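Local coordinates for U6 snRNA-associated Sm-like protein LSm8 (Schizosaccharomyces pombe, PDB 6PPN) that helps form the nuclear Lsm2-Lsm8 ring, which binds U6 snRNA ending in a cyclic 2',3' phosphate and takes part in spliceosome assembly, at residues 11-16 with 58-63; 19-24 with 53-58; 23-28 with 34-39. One frame throughout, in Å; residues are numbered along the deposited sequence.

Interaction 1: residues 11-16 with 58-63; sequences VQVITN and YLLRGE. With nucleotides of chain A.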
ATOM      1  N   VAL H  11       9.407 -17.847 -14.786  1.00 49.12           N
ATOM      2  CA  VAL H  11       8.691 -16.599 -14.644  1.00 46.50           C
ATOM      3  C   VAL H  11       9.638 -15.623 -13.960  1.00 45.27           C
ATOM      4  O   VAL H  11      10.545 -16.032 -13.233  1.00 44.00           O
ATOM      5  CB  VAL H  11       7.416 -16.900 -13.837  1.00 47.86           C
ATOM      6  CG1 VAL H  11       7.252 -15.979 -12.679  1.00 50.83           C
ATOM      7  CG2 VAL H  11       6.203 -16.994 -14.765  1.00 41.93           C
ATOM      8  N   GLN H  12       9.456 -14.328 -14.205  1.00 42.08           N
ATOM      9  CA  GLN H  12      10.330 -13.311 -13.632  1.00 34.91           C
ATOM     10  C   GLN H  12       9.462 -12.281 -12.928  1.00 36.05           C
ATOM     11  O   GLN H  12       8.695 -11.573 -13.571  1.00 40.18           O
ATOM     12  CB  GLN H  12      11.203 -12.629 -14.688  1.00 37.88           C
ATOM     13  CG  GLN H  12      11.887 -11.357 -14.144  1.00 38.17           C
ATOM     14  CD  GLN H  12      12.892 -10.742 -15.107  1.00 43.34           C
ATOM     15  OE1 GLN H  12      13.970 -11.295 -15.334  1.00 48.30           O
ATOM     16  NE2 GLN H  12      12.542  -9.590 -15.676  1.00 42.23           N
ATOM     17  N   VAL H  13       9.609 -12.170 -11.616  1.00 38.42           N
ATOM     18  CA  VAL H  13       8.757 -11.321 -10.798  1.00 31.69           C
ATOM     19  C   VAL H  13       9.518 -10.056 -10.480  1.00 36.72           C
ATOM     20  O   VAL H  13      10.681 -10.118 -10.055  1.00 37.62           O
ATOM     21  CB  VAL H  13       8.351 -12.019  -9.489  1.00 27.93           C
ATOM     22  CG1 VAL H  13       7.518 -11.048  -8.648  1.00 32.97           C
ATOM     23  CG2 VAL H  13       7.562 -13.312  -9.765  1.00 34.96           C
ATOM     24  N   ILE H  14       8.868  -8.914 -10.679  1.00 36.50           N
ATOM     25  CA  ILE H  14       9.360  -7.629 -10.208  1.00 35.01           C
ATOM     26  C   ILE H  14       8.496  -7.244  -9.022  1.00 31.69           C
ATOM     27  O   ILE H  14       7.266  -7.141  -9.161  1.00 35.01           O
ATOM     28  CB  ILE H  14       9.277  -6.543 -11.283  1.00 39.89           C
ATOM     29  CG1 ILE H  14       9.894  -7.039 -12.575  1.00 37.31           C
ATOM     30  CG2 ILE H  14       9.997  -5.310 -10.793  1.00 29.79           C
ATOM     31  CD1 ILE H  14      11.304  -7.037 -12.502  1.00 37.63           C
ATOM     32  N   THR H  15       9.127  -7.005  -7.877  1.00 38.03           N
ATOM     33  CA  THR H  15       8.417  -6.691  -6.650  1.00 35.99           C
ATOM     34  C   THR H  15       8.401  -5.189  -6.407  1.00 35.29           C
ATOM     35  O   THR H  15       9.080  -4.406  -7.091  1.00 34.41           O
ATOM     36  CB  THR H  15       9.070  -7.409  -5.475  1.00 32.13           C
ATOM     37  OG1 THR H  15      10.423  -7.011  -5.398  1.00 35.97           O
ATOM     38  CG2 THR H  15       9.087  -8.870  -5.709  1.00 35.56           C
ATOM     39  N   ASN H  16       7.595  -4.781  -5.417  1.00 33.11           N
ATOM     40  CA  ASN H  16       7.429  -3.352  -5.168  1.00 33.64           C
ATOM     41  C   ASN H  16       8.703  -2.699  -4.663  1.00 36.50           C
ATOM     42  O   ASN H  16       8.837  -1.474  -4.787  1.00 39.49           O
ATOM     43  CB  ASN H  16       6.286  -3.103  -4.182  1.00 37.79           C
ATOM     44  CG  ASN H  16       4.915  -3.377  -4.800  1.00 42.46           C
ATOM     45  OD1 ASN H  16       4.811  -3.827  -5.950  1.00 47.06           O
ATOM     46  ND2 ASN H  16       3.860  -3.072  -4.056  1.00 40.60           N
ATOM     47  N   TYR H  58      10.071 -19.859  -2.701  1.00 39.07           N
ATOM     48  CA  TYR H  58       9.834 -18.450  -2.400  1.00 39.35           C
ATOM     49  C   TYR H  58       8.344 -18.216  -2.454  1.00 36.65           C
ATOM     50  O   TYR H  58       7.739 -18.417  -3.506  1.00 43.92           O
ATOM     51  CB  TYR H  58      10.512 -17.559  -3.428  1.00 37.44           C
ATOM     52  CG  TYR H  58      11.162 -16.328  -2.877  1.00 44.14           C
ATOM     53  CD1 TYR H  58      12.131 -16.422  -1.907  1.00 54.94           C
ATOM     54  CD2 TYR H  58      10.844 -15.072  -3.378  1.00 48.86           C
ATOM     55  CE1 TYR H  58      12.761 -15.307  -1.420  1.00 64.05           C
ATOM     56  CE2 TYR H  58      11.474 -13.942  -2.895  1.00 50.97           C
ATOM     57  CZ  TYR H  58      12.423 -14.071  -1.912  1.00 67.75           C
ATOM     58  OH  TYR H  58      13.061 -12.956  -1.422  1.00 86.08           O
ATOM     59  N   LEU H  59       7.732 -17.888  -1.324  1.00 40.88           N
ATOM     60  CA  LEU H  59       6.334 -17.475  -1.313  1.00 37.56           C
ATOM     61  C   LEU H  59       6.276 -15.948  -1.251  1.00 35.37           C
ATOM     62  O   LEU H  59       6.766 -15.343  -0.295  1.00 32.92           O
ATOM     63  CB  LEU H  59       5.604 -18.109  -0.128  1.00 40.33           C
ATOM     64  CG  LEU H  59       4.093 -18.302  -0.241  1.00 38.82           C
ATOM     65  CD1 LEU H  59       3.667 -19.191   0.876  1.00 41.25           C
ATOM     66  CD2 LEU H  59       3.323 -16.984  -0.197  1.00 37.41           C
ATOM     67  N   LEU H  60       5.700 -15.320  -2.259  1.00 38.93           N
ATOM     68  CA  LEU H  60       5.685 -13.865  -2.338  1.00 35.59           C
ATOM     69  C   LEU H  60       4.269 -13.401  -2.033  1.00 34.18           C
ATOM     70  O   LEU H  60       3.310 -13.902  -2.629  1.00 33.11           O
ATOM     71  CB  LEU H  60       6.075 -13.351  -3.723  1.00 38.21           C
ATOM     72  CG  LEU H  60       7.541 -13.468  -4.135  1.00 52.22           C
ATOM     73  CD1 LEU H  60       7.752 -14.668  -5.052  1.00 53.38           C
ATOM     74  CD2 LEU H  60       8.025 -12.182  -4.784  1.00 58.43           C
ATOM     75  N   ARG H  61       4.133 -12.463  -1.105  1.00 30.23           N
ATOM     76  CA  ARG H  61       2.813 -11.941  -0.786  1.00 33.99           C
ATOM     77  C   ARG H  61       2.392 -10.996  -1.901  1.00 39.18           C
ATOM     78  O   ARG H  61       3.180 -10.138  -2.309  1.00 31.98           O
ATOM     79  CB  ARG H  61       2.840 -11.232   0.560  1.00 38.44           C
ATOM     80  CG  ARG H  61       1.493 -10.654   1.008  1.00 41.92           C
ATOM     81  CD  ARG H  61       1.571 -10.165   2.469  1.00 43.66           C
ATOM     82  NE  ARG H  61       0.401  -9.362   2.814  1.00 46.23           N
ATOM     83  CZ  ARG H  61      -0.737  -9.867   3.291  1.00 45.44           C
ATOM     84  NH1 ARG H  61      -0.868 -11.179   3.499  1.00 42.87           N
ATOM     85  NH2 ARG H  61      -1.745  -9.057   3.578  1.00 44.11           N
ATOM     86  N   GLY H  62       1.150 -11.143  -2.383  1.00 32.32           N
ATOM     87  CA  GLY H  62       0.735 -10.462  -3.615  1.00 34.33           C
ATOM     88  C   GLY H  62       0.809  -8.947  -3.546  1.00 31.22           C
ATOM     89  O   GLY H  62       1.110  -8.271  -4.539  1.00 34.72           O
ATOM     90  N   GLU H  63       0.520  -8.395  -2.391  1.00 30.46           N
ATOM     91  CA  GLU H  63       0.687  -6.981  -2.133  1.00 35.51           C
ATOM     92  C   GLU H  63       2.041  -6.467  -2.575  1.00 41.29           C
ATOM     93  O   GLU H  63       2.188  -5.275  -2.825  1.00 42.05           O
ATOM     94  CB  GLU H  63       0.522  -6.825  -0.611  1.00 40.06           C
ATOM     95  CG  GLU H  63       0.764  -5.533   0.003  1.00 50.82           C
ATOM     96  CD  GLU H  63       0.420  -5.609   1.470  1.00 58.92           C
ATOM     97  OE1 GLU H  63       0.499  -6.732   2.024  1.00 56.77           O
ATOM     98  OE2 GLU H  63       0.032  -4.575   2.057  1.00 67.81           O
TER
ATOM     99  P     U A   2      -6.680  -6.971   3.124  1.00 59.62           P
ATOM    100  OP1   U A   2      -7.524  -5.751   2.970  1.00 67.54           O
ATOM    101  OP2   U A   2      -7.286  -8.316   2.951  1.00 57.69           O
ATOM    102  O5'   U A   2      -5.454  -6.998   2.125  1.00 56.42           O
ATOM    103  C5'   U A   2      -4.437  -6.016   2.222  1.00 46.63           C
ATOM    104  C4'   U A   2      -3.488  -6.165   1.074  1.00 43.95           C
ATOM    105  O4'   U A   2      -2.774  -7.421   1.230  1.00 40.58           O
ATOM    106  C3'   U A   2      -4.153  -6.229  -0.301  1.00 33.89           C
ATOM    107  O3'   U A   2      -3.203  -5.783  -1.251  1.00 43.59           O
ATOM    108  C2'   U A   2      -4.308  -7.720  -0.500  1.00 34.72           C
ATOM    109  O2'   U A   2      -4.476  -8.102  -1.846  1.00 34.80           O
ATOM    110  C1'   U A   2      -2.985  -8.213   0.084  1.00 33.79           C
ATOM    111  N1    U A   2      -2.976  -9.624   0.472  1.00 34.89           N
ATOM    112  C2    U A   2      -1.984 -10.426  -0.057  1.00 38.44           C
ATOM    113  O2    U A   2      -1.091 -10.003  -0.806  1.00 36.42           O
ATOM    114  N3    U A   2      -2.056 -11.740   0.342  1.00 37.42           N
ATOM    115  C4    U A   2      -2.992 -12.311   1.192  1.00 37.66           C
ATOM    116  O4    U A   2      -2.946 -13.517   1.469  1.00 36.39           O
ATOM    117  C5    U A   2      -3.981 -11.408   1.679  1.00 32.66           C
ATOM    118  C6    U A   2      -3.945 -10.128   1.302  1.00 27.41           C
TER
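Arg61 lays one face of its guanidinium group over the uracil of U2 of chain A, N1 of the base standing 3.4 Å from the guanidinium plane toward its rim, while the carboxylate of Glu63 meets the same group at its edge. That edge contact is a salt bridge, Arg61 NE to Glu63 OE1 at 2.7 Å and 165°, with the oxygen only slightly out of the guanidinium plane. Arg61 reaches the base because its CG stands anti to the backbone N (chi1 -179°) and the chain runs extended as far as NE. The backbone N-H of Glu63 is donated to O2 of the uracil, with N 2.8 Å from O2, while its OE2 forms a salt bridge with a basic side chain of a neighbouring subunit. Beside it, Gly62 N is hydrogen-bonded to Asn33 OD1.

On the buried side, segment 11-16 meets Leu60. CD2 of Leu60 touches CG2 of Thr15 at 3.6 Å, the two side chains crossing at about a right angle, and meets CG1 of Val13 at 4.1 Å. Thr15 turns OG1 to Asp17 OD1. Asn16 ND2 comes to 3.0 Å from Glu63 O, at too poor an angle for a bond.

In this Sm fold the loop after strand 58-60 holds the nucleotide while Leu60 packs inward against strand 10-15. Glu63 probably offsets part of the arginine's charge, and its in-plane bond to NE is likely to limit rotation, so that the cation stays nearly flat over the base; the backbone bond uses O2, an oxygen that cytosine also carries, so this bond alone would hardly distinguish the two pyrimidines.

Interaction 2: residues 19-24 with 53-58; sequences RVVLGS and IPLGVY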
ATOM      1  N   ARG H  19      13.004  -5.581  -6.627  1.00 40.30           N
ATOM      2  CA  ARG H  19      13.846  -6.753  -6.779  1.00 39.72           C
ATOM      3  C   ARG H  19      13.346  -7.587  -7.949  1.00 44.13           C
ATOM      4  O   ARG H  19      12.193  -7.491  -8.355  1.00 41.74           O
ATOM      5  CB  ARG H  19      13.860  -7.606  -5.501  1.00 33.76           C
ATOM      6  CG  ARG H  19      14.785  -7.091  -4.432  1.00 52.42           C
ATOM      7  CD  ARG H  19      14.124  -6.882  -3.099  1.00 72.36           C
ATOM      8  NE  ARG H  19      14.073  -8.050  -2.220  1.00 78.79           N
ATOM      9  CZ  ARG H  19      14.407  -8.017  -0.929  1.00 81.26           C
ATOM     10  NH1 ARG H  19      14.320  -9.110  -0.189  1.00 84.79           N
ATOM     11  NH2 ARG H  19      14.849  -6.892  -0.376  1.00 78.86           N
ATOM     12  N   VAL H  20      14.246  -8.391  -8.509  1.00 37.00           N
ATOM     13  CA  VAL H  20      13.966  -9.213  -9.679  1.00 37.95           C
ATOM     14  C   VAL H  20      14.199 -10.652  -9.251  1.00 43.66           C
ATOM     15  O   VAL H  20      15.324 -11.005  -8.887  1.00 42.23           O
ATOM     16  CB  VAL H  20      14.883  -8.839 -10.856  1.00 38.55           C
ATOM     17  CG1 VAL H  20      14.625  -9.761 -12.056  1.00 40.37           C
ATOM     18  CG2 VAL H  20      14.656  -7.381 -11.255  1.00 37.58           C
ATOM     19  N   VAL H  21      13.157 -11.485  -9.246  1.00 38.45           N
ATOM     20  CA  VAL H  21      13.381 -12.881  -8.874  1.00 41.57           C
ATOM     21  C   VAL H  21      12.748 -13.801  -9.901  1.00 42.06           C
ATOM     22  O   VAL H  21      11.601 -13.609 -10.303  1.00 45.15           O
ATOM     23  CB  VAL H  21      12.884 -13.224  -7.442  1.00 45.02           C
ATOM     24  CG1 VAL H  21      13.225 -12.104  -6.453  1.00 40.84           C
ATOM     25  CG2 VAL H  21      11.453 -13.533  -7.401  1.00 64.81           C
ATOM     26  N   LEU H  22      13.507 -14.793 -10.333  1.00 43.23           N
ATOM     27  CA  LEU H  22      13.088 -15.716 -11.371  1.00 45.88           C
ATOM     28  C   LEU H  22      12.816 -17.065 -10.746  1.00 42.56           C
ATOM     29  O   LEU H  22      13.526 -17.477  -9.817  1.00 45.48           O
ATOM     30  CB  LEU H  22      14.169 -15.873 -12.440  1.00 47.00           C
ATOM     31  CG  LEU H  22      14.330 -14.679 -13.382  1.00 48.26           C
ATOM     32  CD1 LEU H  22      15.248 -13.626 -12.757  1.00 44.81           C
ATOM     33  CD2 LEU H  22      14.861 -15.163 -14.743  1.00 51.13           C
ATOM     34  N   GLY H  23      11.820 -17.772 -11.265  1.00 37.53           N
ATOM     35  CA  GLY H  23      11.624 -19.141 -10.802  1.00 36.43           C
ATOM     36  C   GLY H  23      10.437 -19.773 -11.493  1.00 38.83           C
ATOM     37  O   GLY H  23       9.782 -19.155 -12.328  1.00 44.71           O
ATOM     38  N   SER H  24      10.187 -21.040 -11.155  1.00 44.22           N
ATOM     39  CA  SER H  24       9.054 -21.755 -11.728  1.00 42.72           C
ATOM     40  C   SER H  24       7.765 -21.447 -10.979  1.00 47.70           C
ATOM     41  O   SER H  24       7.706 -21.558  -9.748  1.00 50.17           O
ATOM     42  CB  SER H  24       9.335 -23.245 -11.721  1.00 47.90           C
ATOM     43  OG  SER H  24      10.554 -23.461 -12.398  1.00 56.76           O
ATOM     44  N   ILE H  53      21.523 -14.615  -6.635  1.00 54.25           N
ATOM     45  CA  ILE H  53      21.412 -15.207  -5.304  1.00 59.90           C
ATOM     46  C   ILE H  53      20.422 -16.369  -5.360  1.00 54.30           C
ATOM     47  O   ILE H  53      19.267 -16.167  -5.735  1.00 52.91           O
ATOM     48  CB  ILE H  53      20.981 -14.164  -4.260  1.00 61.48           C
ATOM     49  CG1 ILE H  53      22.037 -13.058  -4.147  1.00 65.12           C
ATOM     50  CG2 ILE H  53      20.789 -14.817  -2.912  1.00 65.26           C
ATOM     51  CD1 ILE H  53      21.857 -11.931  -5.119  1.00 70.75           C
ATOM     52  N   PRO H  54      20.803 -17.577  -4.956  1.00 47.98           N
ATOM     53  CA  PRO H  54      19.828 -18.677  -4.936  1.00 51.03           C
ATOM     54  C   PRO H  54      18.848 -18.504  -3.791  1.00 54.64           C
ATOM     55  O   PRO H  54      19.258 -18.206  -2.665  1.00 59.03           O
ATOM     56  CB  PRO H  54      20.693 -19.915  -4.718  1.00 50.57           C
ATOM     57  CG  PRO H  54      22.115 -19.450  -4.853  1.00 53.14           C
ATOM     58  CD  PRO H  54      22.137 -18.006  -4.526  1.00 53.48           C
ATOM     59  N   LEU H  55      17.556 -18.764  -4.063  1.00 47.12           N
ATOM     60  CA  LEU H  55      16.503 -18.572  -3.075  1.00 43.64           C
ATOM     61  C   LEU H  55      15.653 -19.809  -2.775  1.00 55.53           C
ATOM     62  O   LEU H  55      14.924 -19.801  -1.777  1.00 71.51           O
ATOM     63  CB  LEU H  55      15.576 -17.430  -3.514  1.00 44.34           C
ATOM     64  CG  LEU H  55      16.193 -16.029  -3.625  1.00 40.17           C
ATOM     65  CD1 LEU H  55      15.103 -15.024  -4.036  1.00 36.74           C
ATOM     66  CD2 LEU H  55      16.786 -15.638  -2.317  1.00 40.60           C
ATOM     67  N   GLY H  56      15.692 -20.849  -3.602  1.00 48.75           N
ATOM     68  CA  GLY H  56      14.918 -22.037  -3.278  1.00 42.91           C
ATOM     69  C   GLY H  56      13.442 -21.782  -3.508  1.00 41.70           C
ATOM     70  O   GLY H  56      13.039 -21.200  -4.523  1.00 46.34           O
ATOM     71  N   VAL H  57      12.608 -22.225  -2.560  1.00 41.41           N
ATOM     72  CA  VAL H  57      11.167 -22.001  -2.636  1.00 40.77           C
ATOM     73  C   VAL H  57      10.842 -20.668  -1.989  1.00 38.59           C
ATOM     74  O   VAL H  57      11.248 -20.403  -0.850  1.00 45.92           O
ATOM     75  CB  VAL H  57      10.387 -23.134  -1.954  1.00 43.80           C
ATOM     76  CG1 VAL H  57       8.919 -22.899  -2.146  1.00 36.81           C
ATOM     77  CG2 VAL H  57      10.794 -24.509  -2.505  1.00 41.19           C
ATOM     78  N   TYR H  58      10.071 -19.859  -2.701  1.00 39.07           N
ATOM     79  CA  TYR H  58       9.834 -18.450  -2.400  1.00 39.35           C
ATOM     80  C   TYR H  58       8.344 -18.216  -2.454  1.00 36.65           C
ATOM     81  O   TYR H  58       7.739 -18.417  -3.506  1.00 43.92           O
ATOM     82  CB  TYR H  58      10.512 -17.559  -3.428  1.00 37.44           C
ATOM     83  CG  TYR H  58      11.162 -16.328  -2.877  1.00 44.14           C
ATOM     84  CD1 TYR H  58      12.131 -16.422  -1.907  1.00 54.94           C
ATOM     85  CD2 TYR H  58      10.844 -15.072  -3.378  1.00 48.86           C
ATOM     86  CE1 TYR H  58      12.761 -15.307  -1.420  1.00 64.05           C
ATOM     87  CE2 TYR H  58      11.474 -13.942  -2.895  1.00 50.97           C
ATOM     88  CZ  TYR H  58      12.423 -14.071  -1.912  1.00 67.75           C
ATOM     89  OH  TYR H  58      13.061 -12.956  -1.422  1.00 86.08           O
TER
HETATM   90  O   HOH W   1      14.414 -10.895  -2.494  1.00 43.74           O
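Val21, on the strongly bent second strand of the Sm fold, a small SH3-like barrel, packs with both its methyls against Leu55 and Tyr58, which lie before and after the corner that the chain turns at Val57. Its two branches are divided between the two partners: CG1 of Val21 meets CD1 of Leu55 at 4.2 Å, and CG2 lies 4.4 Å from CD2 of Tyr58. Leu55 and Tyr58 in turn pack on each other within their own segment. CD1 of Leu55 sits 3.5 Å above one face of the Tyr58 ring, displaced toward its rim, so a single methyl of Leu55 bridges valine and ring. Just before the corner lies a classic beta bulge, in which Leu55 and Gly56 together face Ser39; Gly56 has a positive phi of 73°, easily accepted by a residue without a side chain, and its carbonyl receives the hydroxyl of Ser39. This apolar cluster is the dense half of the contact, and it is buried.

Toward Arg19 the character changes. Here the segments are joined through water rather than by direct bonding, and NH1 of Arg19 remains 4.2 Å from OH of Tyr58, which lies at the edge of the guanidinium and near its plane. The charge of Arg19 is met elsewhere, by an acidic side chain of a neighbouring subunit, and the Tyr58 ring stacks with an aromatic side chain of that same subunit, whose strand also continues the sheet from Val57 and Tyr58. The looser, water-bridged half lies against this neighbour in the ring. The bridging water accepts a bond from NE of Arg19 at 2.9 Å and completes the link at 2.7 Å from OH of Tyr58.

Interaction 3: residues 23-28 with 34-39; sequences GSLKGF and LILSDS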
ATOM      1  N   GLY H  23      11.820 -17.772 -11.265  1.00 37.53           N
ATOM      2  CA  GLY H  23      11.624 -19.141 -10.802  1.00 36.43           C
ATOM      3  C   GLY H  23      10.437 -19.773 -11.493  1.00 38.83           C
ATOM      4  O   GLY H  23       9.782 -19.155 -12.328  1.00 44.71           O
ATOM      5  N   SER H  24      10.187 -21.040 -11.155  1.00 44.22           N
ATOM      6  CA  SER H  24       9.054 -21.755 -11.728  1.00 42.72           C
ATOM      7  C   SER H  24       7.765 -21.447 -10.979  1.00 47.70           C
ATOM      8  O   SER H  24       7.706 -21.558  -9.748  1.00 50.17           O
ATOM      9  CB  SER H  24       9.335 -23.245 -11.721  1.00 47.90           C
ATOM     10  OG  SER H  24      10.554 -23.461 -12.398  1.00 56.76           O
ATOM     11  N   LEU H  25       6.728 -21.049 -11.712  1.00 45.68           N
ATOM     12  CA  LEU H  25       5.482 -20.683 -11.044  1.00 37.79           C
ATOM     13  C   LEU H  25       4.775 -21.968 -10.654  1.00 47.68           C
ATOM     14  O   LEU H  25       4.368 -22.753 -11.519  1.00 51.64           O
ATOM     15  CB  LEU H  25       4.607 -19.809 -11.936  1.00 36.69           C
ATOM     16  CG  LEU H  25       3.297 -19.293 -11.318  1.00 33.08           C
ATOM     17  CD1 LEU H  25       3.612 -18.412 -10.109  1.00 30.83           C
ATOM     18  CD2 LEU H  25       2.488 -18.492 -12.316  1.00 34.51           C
ATOM     19  N   LYS H  26       4.666 -22.209  -9.351  1.00 50.96           N
ATOM     20  CA  LYS H  26       3.986 -23.401  -8.877  1.00 52.05           C
ATOM     21  C   LYS H  26       2.577 -23.104  -8.398  1.00 44.88           C
ATOM     22  O   LYS H  26       1.777 -24.028  -8.252  1.00 45.87           O
ATOM     23  CB  LYS H  26       4.796 -24.063  -7.749  1.00 50.98           C
ATOM     24  CG  LYS H  26       6.261 -24.271  -8.106  1.00 46.78           C
ATOM     25  CD  LYS H  26       6.494 -25.263  -9.250  1.00 42.63           C
ATOM     26  CE  LYS H  26       6.137 -26.678  -8.907  1.00 46.98           C
ATOM     27  NZ  LYS H  26       6.317 -27.601 -10.101  1.00 52.84           N
ATOM     28  N   GLY H  27       2.229 -21.846  -8.180  1.00 39.21           N
ATOM     29  CA  GLY H  27       0.842 -21.612  -7.840  1.00 32.13           C
ATOM     30  C   GLY H  27       0.621 -20.162  -7.501  1.00 40.98           C
ATOM     31  O   GLY H  27       1.589 -19.454  -7.255  1.00 39.73           O
ATOM     32  N   PHE H  28      -0.637 -19.714  -7.494  1.00 41.70           N
ATOM     33  CA  PHE H  28      -0.977 -18.348  -7.159  1.00 37.87           C
ATOM     34  C   PHE H  28      -2.393 -18.343  -6.600  1.00 43.13           C
ATOM     35  O   PHE H  28      -3.123 -19.332  -6.698  1.00 40.06           O
ATOM     36  CB  PHE H  28      -0.892 -17.457  -8.396  1.00 37.88           C
ATOM     37  CG  PHE H  28      -1.854 -17.842  -9.467  1.00 39.71           C
ATOM     38  CD1 PHE H  28      -1.543 -18.855 -10.356  1.00 40.15           C
ATOM     39  CD2 PHE H  28      -3.077 -17.207  -9.579  1.00 37.27           C
ATOM     40  CE1 PHE H  28      -2.436 -19.226 -11.347  1.00 44.10           C
ATOM     41  CE2 PHE H  28      -3.976 -17.567 -10.551  1.00 35.05           C
ATOM     42  CZ  PHE H  28      -3.660 -18.587 -11.455  1.00 41.03           C
ATOM     43  N   LEU H  34       2.216 -15.715  -4.673  1.00 40.66           N
ATOM     44  CA  LEU H  34       2.831 -16.599  -5.659  1.00 38.36           C
ATOM     45  C   LEU H  34       3.721 -17.601  -4.944  1.00 34.66           C
ATOM     46  O   LEU H  34       4.286 -17.293  -3.896  1.00 37.80           O
ATOM     47  CB  LEU H  34       3.697 -15.843  -6.671  1.00 35.63           C
ATOM     48  CG  LEU H  34       3.105 -14.613  -7.338  1.00 36.68           C
ATOM     49  CD1 LEU H  34       4.200 -13.933  -8.137  1.00 31.24           C
ATOM     50  CD2 LEU H  34       1.954 -14.990  -8.256  1.00 34.61           C
ATOM     51  N   ILE H  35       3.848 -18.803  -5.524  1.00 40.29           N
ATOM     52  CA  ILE H  35       4.891 -19.754  -5.156  1.00 43.78           C
ATOM     53  C   ILE H  35       5.853 -19.857  -6.332  1.00 42.43           C
ATOM     54  O   ILE H  35       5.454 -20.272  -7.427  1.00 46.97           O
ATOM     55  CB  ILE H  35       4.327 -21.150  -4.844  1.00 44.49           C
ATOM     56  CG1 ILE H  35       3.278 -21.116  -3.741  1.00 47.00           C
ATOM     57  CG2 ILE H  35       5.468 -22.097  -4.453  1.00 40.99           C
ATOM     58  CD1 ILE H  35       2.467 -22.426  -3.668  1.00 46.43           C
ATOM     59  N   LEU H  36       7.130 -19.593  -6.087  1.00 41.36           N
ATOM     60  CA  LEU H  36       8.183 -19.868  -7.052  1.00 40.86           C
ATOM     61  C   LEU H  36       9.098 -20.942  -6.484  1.00 46.67           C
ATOM     62  O   LEU H  36       9.429 -20.914  -5.297  1.00 48.12           O
ATOM     63  CB  LEU H  36       9.010 -18.621  -7.333  1.00 34.72           C
ATOM     64  CG  LEU H  36       8.231 -17.386  -7.736  1.00 38.62           C
ATOM     65  CD1 LEU H  36       9.206 -16.296  -8.133  1.00 40.93           C
ATOM     66  CD2 LEU H  36       7.344 -17.737  -8.846  1.00 34.08           C
ATOM     67  N   SER H  37       9.495 -21.903  -7.309  1.00 45.61           N
ATOM     68  CA  SER H  37      10.481 -22.887  -6.886  1.00 44.67           C
ATOM     69  C   SER H  37      11.705 -22.801  -7.779  1.00 40.44           C
ATOM     70  O   SER H  37      11.652 -22.230  -8.871  1.00 47.70           O
ATOM     71  CB  SER H  37       9.905 -24.298  -6.907  1.00 50.91           C
ATOM     72  OG  SER H  37       9.589 -24.677  -8.224  1.00 58.50           O
ATOM     73  N   ASP H  38      12.815 -23.357  -7.299  1.00 43.59           N
ATOM     74  CA  ASP H  38      14.114 -23.197  -7.959  1.00 49.26           C
ATOM     75  C   ASP H  38      14.374 -21.739  -8.324  1.00 42.66           C
ATOM     76  O   ASP H  38      14.878 -21.414  -9.404  1.00 50.22           O
ATOM     77  CB  ASP H  38      14.217 -24.095  -9.186  1.00 50.16           C
ATOM     78  CG  ASP H  38      14.361 -25.535  -8.817  1.00 66.53           C
ATOM     79  OD1 ASP H  38      15.395 -25.877  -8.199  1.00 80.71           O
ATOM     80  OD2 ASP H  38      13.422 -26.316  -9.087  1.00 64.75           O
ATOM     81  N   SER H  39      14.019 -20.850  -7.421  1.00 44.30           N
ATOM     82  CA  SER H  39      14.087 -19.433  -7.726  1.00 48.67           C
ATOM     83  C   SER H  39      15.447 -18.843  -7.362  1.00 47.30           C
ATOM     84  O   SER H  39      16.239 -19.409  -6.599  1.00 46.82           O
ATOM     85  CB  SER H  39      13.012 -18.673  -6.970  1.00 45.24           C
ATOM     86  OG  SER H  39      13.306 -18.780  -5.602  1.00 56.97           O
TER
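A beta hairpin made by strands 20-28 and 34-36 brings Ser24 and Ser37 together as an antiparallel hydrogen-bonded pair, Ser24 N to Ser37 O and Ser37 N to Ser24 O each spanning 3.0 Å. Further along, Ile35 serves two residues: its O accepts Lys26 N at 2.8 Å, and its N reaches Gly27 O at 2.9 Å, both donors tilted out of the carbonyl planes.

On one face, Leu25 CD1 reaches CD2 of Leu36 at 4.0 Å, and CB of Phe28 rests on CD2 of Leu34 at 3.8 Å. Ser24, Ile35 and Ser37 lie on the opposite face. The chain of Lys26, bent at chi2 (-65°) and chi3 (-67°), runs alongside Ser37, its CD 3.3 Å from Ser37 OG, before NZ goes on to a salt bridge with Glu8. Cut back to an alanine, this position would probably leave Glu8 without its charged mate and the Ser37 hydroxyl without its aliphatic cover. Next to Ser24, Gly23 has its CA 4.0 Å from CA of Ser39, where a side chain on the glycine would clash with the serine CB.

The backbone of Lys26 is also hydrogen-bonded to a neighbouring subunit. A long, bent second strand, its first half paired with 39-43 and its second with 34-36, the partner chain turning its corner at Ser37 and Asp38, is the hallmark of the Sm fold.

Overall arrangement
From the N terminus, strand 10-15 comes first and pairs with strand 20-28, from which interactions 2 and 3 both start, sharing Gly23 and Ser24. Interaction 3 closes the short loop between residues 28 and 34. Interaction 2 closes a longer one, bringing strand 51-56 and the corner beyond it back to residues 19-24. Interaction 1 closes the widest, from residue 16 to residue 58, and both others nest within it. Tyr58 belongs to interactions 1 and 2, and its N is probably hydrogen-bonded to Leu36 O of interaction 3. CD1 of Leu36 touches both Val21 CG2 of interaction 2 and Leu60 CD1 of interaction 1, so the three contacts share one barrel interior.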